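Sel1 repeat family protein (Pseudomonas aeruginosa, PDB 6LCH) probably acts as an immunity protein that binds and neutralises the type VI secretion phospholipase effector PldB, using a helical Sel1-repeat scaffold. Local coordinates at residues Q23-A26 against W27-E30; D93-P97 against Q98-D102; A230-S233 against I234-L238. All coordinates share one frame; numbering follows the deposited sequence.

Interaction 1: Q23-A26 against W27-E30; sequences QADA and WYRE
Gln23 lies over the indole of Trp27, and Asp25 pairs with Arg29, two i to i+4 contacts on helix 22-34 of this Sel1-repeat, all-helical protein. Together they illustrate how two turns of a surface helix can combine a ring contact, an ion pair and the backbone ladder.

The ring contact comes first. Gln23 CG stands over the six-membered ring of Trp27, 3.9 Å from its centroid, in a CH-pi contact over the face. CG lies anti to the backbone N of Gln23 (chi1 172°) and the chain runs on extended, which carries the amide out above the rim of the six-membered ring, near CH2 and CZ2, CD being 3.4 Å from Trp27 CH2. Amide and ring planes are 27° apart, a tilted cover and not a flush one. The methyl of Ala24 adds a looser apolar touch, CB to Trp27 CE3 4.3 Å. Lys52 makes a cation-pi contact with the same indole, and Leu49 of helix 43-55 packs against it.

Backbone bonds form the second group. Tyr28 N bonds Ala24 O, Arg29 N bonds Asp25 O and Glu30 N bonds Ala26 O, whereas Trp27 N to Gln23 O is weak at 3.4 Å. The Tyr28 ring stacks on His58 and touches helices 43-55 and 59-70, so this part of the helix is packed against its neighbours through Trp27 and Tyr28.

Charge supplies the third. The Asp25 carboxylate divides its work: OD1 is hydrogen-bonded to His58, and OD2 serves Arg29. The arginine chain bends at chi3 (-80°), bringing its guanidinium back over the preceding turn. Arg29 NE reaches Asp25 OD2 at 2.6 Å in an almost straight bond, the oxygen lying in the guanidinium plane but approached from above the carboxylate plane, while NH2 adds a weak bond to the same OD2.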
loop_
_atom_site.group_PDB
_atom_site.type_symbol
_atom_site.label_atom_id
_atom_site.label_comp_id
_atom_site.label_asym_id
_atom_site.label_seq_id
_atom_site.Cartn_x
_atom_site.Cartn_y
_atom_site.Cartn_z
ATOM N N GLN A 23 -9.960 18.072 -15.746
ATOM C CA GLN A 23 -10.209 19.209 -14.855
ATOM C C GLN A 23 -10.172 18.797 -13.388
ATOM O O GLN A 23 -9.613 19.514 -12.547
ATOM C CB GLN A 23 -11.560 19.859 -15.166
ATOM C CG GLN A 23 -11.950 20.919 -14.123
ATOM C CD GLN A 23 -13.344 21.521 -14.316
ATOM O OE1 GLN A 23 -14.330 20.819 -14.518
ATOM N NE2 GLN A 23 -13.411 22.855 -14.305
ATOM N N ALA A 24 -10.784 17.657 -13.060
ATOM C CA ALA A 24 -10.853 17.235 -11.666
ATOM C C ALA A 24 -9.496 16.761 -11.163
ATOM O O ALA A 24 -9.124 17.041 -10.019
ATOM C CB ALA A 24 -11.906 16.138 -11.505
ATOM N N ASP A 25 -8.740 16.053 -12.005
ATOM C CA ASP A 25 -7.439 15.548 -11.582
ATOM C C ASP A 25 -6.466 16.682 -11.286
ATOM O O ASP A 25 -5.565 16.526 -10.454
ATOM C CB ASP A 25 -6.862 14.619 -12.650
ATOM C CG ASP A 25 -5.649 13.850 -12.161
ATOM O OD1 ASP A 25 -5.812 12.965 -11.296
ATOM O OD2 ASP A 25 -4.537 14.124 -12.650
ATOM N N ALA A 26 -6.629 17.823 -11.955
ATOM C CA ALA A 26 -5.802 18.985 -11.651
ATOM C C ALA A 26 -6.123 19.538 -10.269
ATOM O O ALA A 26 -5.213 19.895 -9.512
ATOM C CB ALA A 26 -5.993 20.058 -12.726
ATOM N N TRP A 27 -7.410 19.619 -9.922
ATOM C CA TRP A 27 -7.781 20.002 -8.564
ATOM C C TRP A 27 -7.198 19.033 -7.550
ATOM O O TRP A 27 -6.683 19.443 -6.502
ATOM C CB TRP A 27 -9.300 20.028 -8.410
ATOM C CG TRP A 27 -9.990 21.090 -9.162
ATOM C CD1 TRP A 27 -9.506 22.321 -9.487
ATOM C CD2 TRP A 27 -11.317 21.025 -9.680
ATOM N NE1 TRP A 27 -10.453 23.028 -10.188
ATOM C CE2 TRP A 27 -11.575 22.252 -10.320
ATOM C CE3 TRP A 27 -12.314 20.044 -9.673
ATOM C CZ2 TRP A 27 -12.785 22.526 -10.938
ATOM C CZ3 TRP A 27 -13.513 20.317 -10.286
ATOM C CH2 TRP A 27 -13.740 21.547 -10.913
ATOM N N TYR A 28 -7.287 17.738 -7.848
ATOM C CA TYR A 28 -6.850 16.709 -6.915
ATOM C C TYR A 28 -5.350 16.786 -6.673
ATOM O O TYR A 28 -4.891 16.719 -5.525
ATOM C CB TYR A 28 -7.240 15.337 -7.458
ATOM C CG TYR A 28 -6.435 14.200 -6.886
ATOM C CD1 TYR A 28 -5.391 13.630 -7.606
ATOM C CD2 TYR A 28 -6.721 13.689 -5.630
ATOM C CE1 TYR A 28 -4.659 12.588 -7.089
ATOM C CE2 TYR A 28 -5.985 12.651 -5.100
ATOM C CZ TYR A 28 -4.958 12.106 -5.835
ATOM O OH TYR A 28 -4.230 11.065 -5.312
ATOM N N ARG A 29 -4.567 16.918 -7.746
ATOM C CA ARG A 29 -3.115 16.951 -7.612
ATOM C C ARG A 29 -2.631 18.226 -6.924
ATOM O O ARG A 29 -1.604 18.200 -6.235
ATOM C CB ARG A 29 -2.459 16.794 -8.983
ATOM C CG ARG A 29 -2.417 15.362 -9.481
ATOM C CD ARG A 29 -1.694 15.248 -10.816
ATOM N NE ARG A 29 -2.545 15.635 -11.940
ATOM C CZ ARG A 29 -2.383 16.745 -12.654
ATOM N NH1 ARG A 29 -1.397 17.586 -12.366
ATOM N NH2 ARG A 29 -3.205 17.015 -13.657
ATOM N N GLU A 30 -3.338 19.347 -7.095
ATOM C CA GLU A 30 -2.987 20.543 -6.334
ATOM C C GLU A 30 -3.291 20.354 -4.854
ATOM O O GLU A 30 -2.487 20.734 -3.992
ATOM C CB GLU A 30 -3.727 21.773 -6.868
ATOM C CG GLU A 30 -3.605 22.990 -5.944
ATOM C CD GLU A 30 -4.191 24.267 -6.526
ATOM O OE1 GLU A 30 -4.532 24.287 -7.726
ATOM O OE2 GLU A 30 -4.306 25.259 -5.773
#

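Interaction 2: D93-P97 against Q98-D102; sequences DLDVP and QGFYD
A Schellman motif ends helix 81-93, and the chain turns straight into helix 97-107, a helix-to-helix turn of this Sel1-repeat family protein. Asp95, with positive phi, is the C-prime residue: Val96 N returns to Met91 O and Asp95 N to Ile92 O. Across this corner Asp95 OD2 meets the rim of the Phe100 ring, 3.4 Å from CZ and 3.5 Å from CE2. The oxygen lies in the ring plane, and the carboxylate stands nearly perpendicular to the ring, its plane turned by 89°.

Backbone oxygens start the new helix. Gly99 N bonds Val96 O at 2.9 Å, and Pro97 O takes two weak bonds, from Phe100 N and Tyr101 N. Val96 O also lies 3.4 Å from Phe100 CD2. With CG beside its backbone N (chi1 -63°), Phe100 brings its ring back beside the start of the helix, edge toward Asp95 and Pro97, where Ile92 and residues of helix 123-129 also touch it.

One turn of the new helix is braced by its own side chains. Gln98 NE2 donates to Asp102 OD2 at 3.1 Å from above the carboxylate plane, while Gln98 OE1 accepts from Asn132 ND2 and Asp102 OD1 is hydrogen-bonded to His63. These buried polar ends are thus satisfied partly by each other and partly by Asn132 and His63, and the positively polarised ring hydrogens of Phe100 probably offer the Asp95 carboxylate a mild electrostatic attraction.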
loop_
_atom_site.group_PDB
_atom_site.type_symbol
_atom_site.label_atom_id
_atom_site.label_comp_id
_atom_site.label_asym_id
_atom_site.label_seq_id
_atom_site.Cartn_x
_atom_site.Cartn_y
_atom_site.Cartn_z
ATOM N N ASP A 93 -20.501 3.509 -6.167
ATOM C CA ASP A 93 -21.430 3.793 -7.260
ATOM C C ASP A 93 -20.738 3.731 -8.613
ATOM O O ASP A 93 -21.351 3.327 -9.608
ATOM C CB ASP A 93 -22.067 5.167 -7.070
ATOM C CG ASP A 93 -23.135 5.171 -6.006
ATOM O OD1 ASP A 93 -23.499 4.081 -5.519
ATOM O OD2 ASP A 93 -23.612 6.269 -5.655
ATOM N N LEU A 94 -19.471 4.136 -8.672
ATOM C CA LEU A 94 -18.664 4.035 -9.876
ATOM C C LEU A 94 -17.957 2.692 -9.996
ATOM O O LEU A 94 -17.145 2.515 -10.909
ATOM C CB LEU A 94 -17.631 5.163 -9.911
ATOM C CG LEU A 94 -18.160 6.599 -9.957
ATOM C CD1 LEU A 94 -17.030 7.583 -9.709
ATOM C CD2 LEU A 94 -18.847 6.881 -11.293
ATOM N N ASP A 95 -18.240 1.754 -9.089
ATOM C CA ASP A 95 -17.599 0.438 -9.075
ATOM C C ASP A 95 -16.080 0.542 -8.940
ATOM O O ASP A 95 -15.333 -0.262 -9.505
ATOM C CB ASP A 95 -17.979 -0.381 -10.311
ATOM C CG ASP A 95 -18.077 -1.864 -10.012
ATOM O OD1 ASP A 95 -17.700 -2.679 -10.878
ATOM O OD2 ASP A 95 -18.517 -2.207 -8.897
ATOM N N VAL A 96 -15.618 1.528 -8.179
ATOM C CA VAL A 96 -14.188 1.712 -7.947
ATOM C C VAL A 96 -13.732 0.671 -6.927
ATOM O O VAL A 96 -14.286 0.610 -5.821
ATOM C CB VAL A 96 -13.870 3.139 -7.473
ATOM C CG1 VAL A 96 -12.401 3.252 -7.118
ATOM C CG2 VAL A 96 -14.228 4.148 -8.553
ATOM N N PRO A 97 -12.752 -0.174 -7.258
ATOM C CA PRO A 97 -12.375 -1.253 -6.327
ATOM C C PRO A 97 -11.909 -0.750 -4.971
ATOM O O PRO A 97 -12.220 -1.373 -3.949
ATOM C CB PRO A 97 -11.261 -1.990 -7.081
ATOM C CG PRO A 97 -11.479 -1.647 -8.525
ATOM C CD PRO A 97 -12.024 -0.254 -8.534
ATOM N N GLN A 98 -11.181 0.369 -4.932
ATOM C CA GLN A 98 -10.773 0.935 -3.648
ATOM C C GLN A 98 -11.977 1.362 -2.813
ATOM O O GLN A 98 -11.903 1.372 -1.580
ATOM C CB GLN A 98 -9.827 2.120 -3.874
ATOM C CG GLN A 98 -9.165 2.656 -2.599
ATOM C CD GLN A 98 -8.147 1.693 -2.013
ATOM O OE1 GLN A 98 -7.425 1.006 -2.743
ATOM N NE2 GLN A 98 -8.081 1.641 -0.686
ATOM N N GLY A 99 -13.094 1.702 -3.461
ATOM C CA GLY A 99 -14.278 2.101 -2.715
ATOM C C GLY A 99 -14.826 0.995 -1.833
ATOM O O GLY A 99 -15.314 1.252 -0.730
ATOM N N PHE A 100 -14.743 -0.253 -2.301
ATOM C CA PHE A 100 -15.194 -1.382 -1.490
ATOM C C PHE A 100 -14.268 -1.613 -0.302
ATOM O O PHE A 100 -14.728 -1.846 0.823
ATOM C CB PHE A 100 -15.281 -2.639 -2.355
ATOM C CG PHE A 100 -16.293 -2.544 -3.460
ATOM C CD1 PHE A 100 -17.635 -2.765 -3.208
ATOM C CD2 PHE A 100 -15.902 -2.228 -4.752
ATOM C CE1 PHE A 100 -18.576 -2.679 -4.226
ATOM C CE2 PHE A 100 -16.838 -2.144 -5.776
ATOM C CZ PHE A 100 -18.174 -2.371 -5.508
ATOM N N TYR A 101 -12.954 -1.584 -0.541
ATOM C CA TYR A 101 -11.991 -1.716 0.547
ATOM C C TYR A 101 -12.205 -0.647 1.611
ATOM O O TYR A 101 -12.137 -0.931 2.812
ATOM C CB TYR A 101 -10.566 -1.633 -0.006
ATOM C CG TYR A 101 -9.472 -1.670 1.045
ATOM C CD1 TYR A 101 -8.930 -0.497 1.563
ATOM C CD2 TYR A 101 -8.969 -2.880 1.504
ATOM C CE1 TYR A 101 -7.929 -0.531 2.513
ATOM C CE2 TYR A 101 -7.967 -2.923 2.455
ATOM C CZ TYR A 101 -7.451 -1.750 2.958
ATOM O OH TYR A 101 -6.451 -1.799 3.901
ATOM N N ASP A 102 -12.459 0.591 1.187
ATOM C CA ASP A 102 -12.594 1.678 2.151
ATOM C C ASP A 102 -13.873 1.539 2.966
ATOM O O ASP A 102 -13.889 1.856 4.160
ATOM C CB ASP A 102 -12.567 3.031 1.438
ATOM C CG ASP A 102 -11.245 3.313 0.747
ATOM O OD1 ASP A 102 -11.268 3.988 -0.305
ATOM O OD2 ASP A 102 -10.186 2.873 1.242
#

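Interaction 3: A230-S233 against I234-L238; sequences AYYS and IYKKL
Tyr232 and Tyr235 form the tight part of this contact, on helix 225-240 near the C-terminal end of the helical array. Their side chains run alongside each other and point the same way, CE1 of Tyr232 and CD1 of Tyr235 meeting at 3.4 Å. The ring planes differ by 34° with centroids 5.0 Å apart, an oblique pairing in which Tyr235 CD1 lies over a face of Tyr232. Both CG atoms are anti to their backbone N atoms (chi1 -167° and 155°), which sends the two rings off the helix together. Tyr235 also meets Phe203 of helix 199-208.

Ile234 covers a different flank: its CG1 sits 3.3 Å from Ala230 O, and its side chain packs on Leu249 and Phe246. Beneath these groups the backbone bonds from Tyr235 N, Lys236 N and Lys237 N are each 2.8 Å long, to Tyr231 O, Tyr232 O and Ser233 O respectively, but that from Ile234 N to Ala230 O is weak.

The exposed side is looser. Lys236, bent at chi2 and chi3, runs beside Tyr232 with CG 3.8 Å from ring atom CE2. Arg228 adds a cation-pi contact to Tyr232. The chemistry is therefore mixed: the lysine meets the tyrosine through its methylenes, while its ammonium extends toward Glu239, with which it is only weakly paired at long range, and the arginine brings positive charge to the ring.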
loop_
_atom_site.group_PDB
_atom_site.type_symbol
_atom_site.label_atom_id
_atom_site.label_comp_id
_atom_site.label_asym_id
_atom_site.label_seq_id
_atom_site.Cartn_x
_atom_site.Cartn_y
_atom_site.Cartn_z
ATOM N N ALA A 230 21.952 4.954 1.648
ATOM C CA ALA A 230 21.177 4.958 0.411
ATOM C C ALA A 230 19.725 4.586 0.667
ATOM O O ALA A 230 18.821 5.108 0.002
ATOM C CB ALA A 230 21.802 4.002 -0.605
ATOM N N TYR A 231 19.479 3.704 1.638
ATOM C CA TYR A 231 18.110 3.317 1.947
ATOM C C TYR A 231 17.437 4.328 2.863
ATOM O O TYR A 231 16.284 4.703 2.627
ATOM C CB TYR A 231 18.091 1.920 2.564
ATOM C CG TYR A 231 18.275 0.843 1.524
ATOM C CD1 TYR A 231 17.328 0.652 0.528
ATOM C CD2 TYR A 231 19.400 0.034 1.525
ATOM C CE1 TYR A 231 17.492 -0.317 -0.429
ATOM C CE2 TYR A 231 19.576 -0.941 0.572
ATOM C CZ TYR A 231 18.616 -1.116 -0.404
ATOM O OH TYR A 231 18.782 -2.091 -1.359
ATOM N N TYR A 232 18.139 4.801 3.898
ATOM C CA TYR A 232 17.528 5.793 4.774
ATOM C C TYR A 232 17.211 7.078 4.027
ATOM O O TYR A 232 16.220 7.745 4.343
ATOM C CB TYR A 232 18.427 6.103 5.971
ATOM C CG TYR A 232 17.683 6.875 7.035
ATOM C CD1 TYR A 232 16.693 6.260 7.789
ATOM C CD2 TYR A 232 17.938 8.221 7.257
ATOM C CE1 TYR A 232 15.995 6.956 8.753
ATOM C CE2 TYR A 232 17.242 8.929 8.222
ATOM C CZ TYR A 232 16.271 8.290 8.967
ATOM O OH TYR A 232 15.570 8.979 9.931
ATOM N N SER A 233 18.038 7.444 3.044
ATOM C CA SER A 233 17.751 8.627 2.240
ATOM C C SER A 233 16.515 8.417 1.375
ATOM O O SER A 233 15.719 9.345 1.185
ATOM C CB SER A 233 18.957 8.983 1.373
ATOM O OG SER A 233 18.688 10.125 0.576
ATOM N N ILE A 234 16.350 7.211 0.825
ATOM C CA ILE A 234 15.123 6.890 0.100
ATOM C C ILE A 234 13.933 6.961 1.043
ATOM O O ILE A 234 12.867 7.486 0.691
ATOM C CB ILE A 234 15.240 5.505 -0.561
ATOM C CG1 ILE A 234 16.071 5.583 -1.841
ATOM C CG2 ILE A 234 13.859 4.917 -0.840
ATOM C CD1 ILE A 234 16.514 4.225 -2.349
ATOM N N TYR A 235 14.098 6.445 2.263
ATOM C CA TYR A 235 13.042 6.556 3.258
ATOM C C TYR A 235 12.721 8.015 3.558
ATOM O O TYR A 235 11.553 8.371 3.742
ATOM C CB TYR A 235 13.434 5.808 4.534
ATOM C CG TYR A 235 12.739 6.320 5.772
ATOM C CD1 TYR A 235 13.352 7.254 6.593
ATOM C CD2 TYR A 235 11.470 5.873 6.121
ATOM C CE1 TYR A 235 12.728 7.729 7.720
ATOM C CE2 TYR A 235 10.836 6.345 7.255
ATOM C CZ TYR A 235 11.478 7.272 8.053
ATOM O OH TYR A 235 10.864 7.763 9.183
ATOM N N LYS A 236 13.735 8.878 3.615
ATOM C CA LYS A 236 13.439 10.289 3.835
ATOM C C LYS A 236 12.742 10.896 2.625
ATOM O O LYS A 236 11.813 11.696 2.776
ATOM C CB LYS A 236 14.713 11.055 4.182
ATOM C CG LYS A 236 15.266 10.697 5.546
ATOM C CD LYS A 236 14.179 10.775 6.594
ATOM C CE LYS A 236 14.249 12.097 7.328
ATOM N NZ LYS A 236 13.100 12.276 8.255
ATOM N N LYS A 237 13.145 10.494 1.416
ATOM C CA LYS A 237 12.530 11.035 0.209
ATOM C C LYS A 237 11.056 10.650 0.112
ATOM O O LYS A 237 10.211 11.484 -0.239
ATOM C CB LYS A 237 13.313 10.553 -1.008
ATOM C CG LYS A 237 12.941 11.160 -2.337
ATOM C CD LYS A 237 13.334 12.631 -2.489
ATOM C CE LYS A 237 12.294 13.395 -3.357
ATOM N NZ LYS A 237 10.985 13.602 -2.636
ATOM N N LEU A 238 10.723 9.395 0.434
ATOM C CA LEU A 238 9.329 8.962 0.370
ATOM C C LEU A 238 8.513 9.540 1.515
ATOM O O LEU A 238 7.296 9.709 1.387
ATOM C CB LEU A 238 9.238 7.439 0.399
ATOM C CG LEU A 238 9.607 6.649 -0.847
ATOM C CD1 LEU A 238 9.893 5.211 -0.465
ATOM C CD2 LEU A 238 8.488 6.716 -1.867
#

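In the fold
Followed from the N terminus, the three contacts come in series, neither nested nor crossing, and each is local, so none closes a long loop. Interaction 1 lies within helix 22-34, which packs on helices 43-55 and 59-70. Interaction 2 turns the chain from helix 81-93 into helix 97-107 and reaches helices 59-70 and 123-129, so helix 59-70 is a neighbour common to the first two. Interaction 3 belongs to helix 225-240 and faces helices 199-208 and 249-252. The centres of interactions 1 and 2 are about 20 Å apart; interactions 2 and 3, about 32 Å apart between centres, lie on opposite sides of the chain's centre.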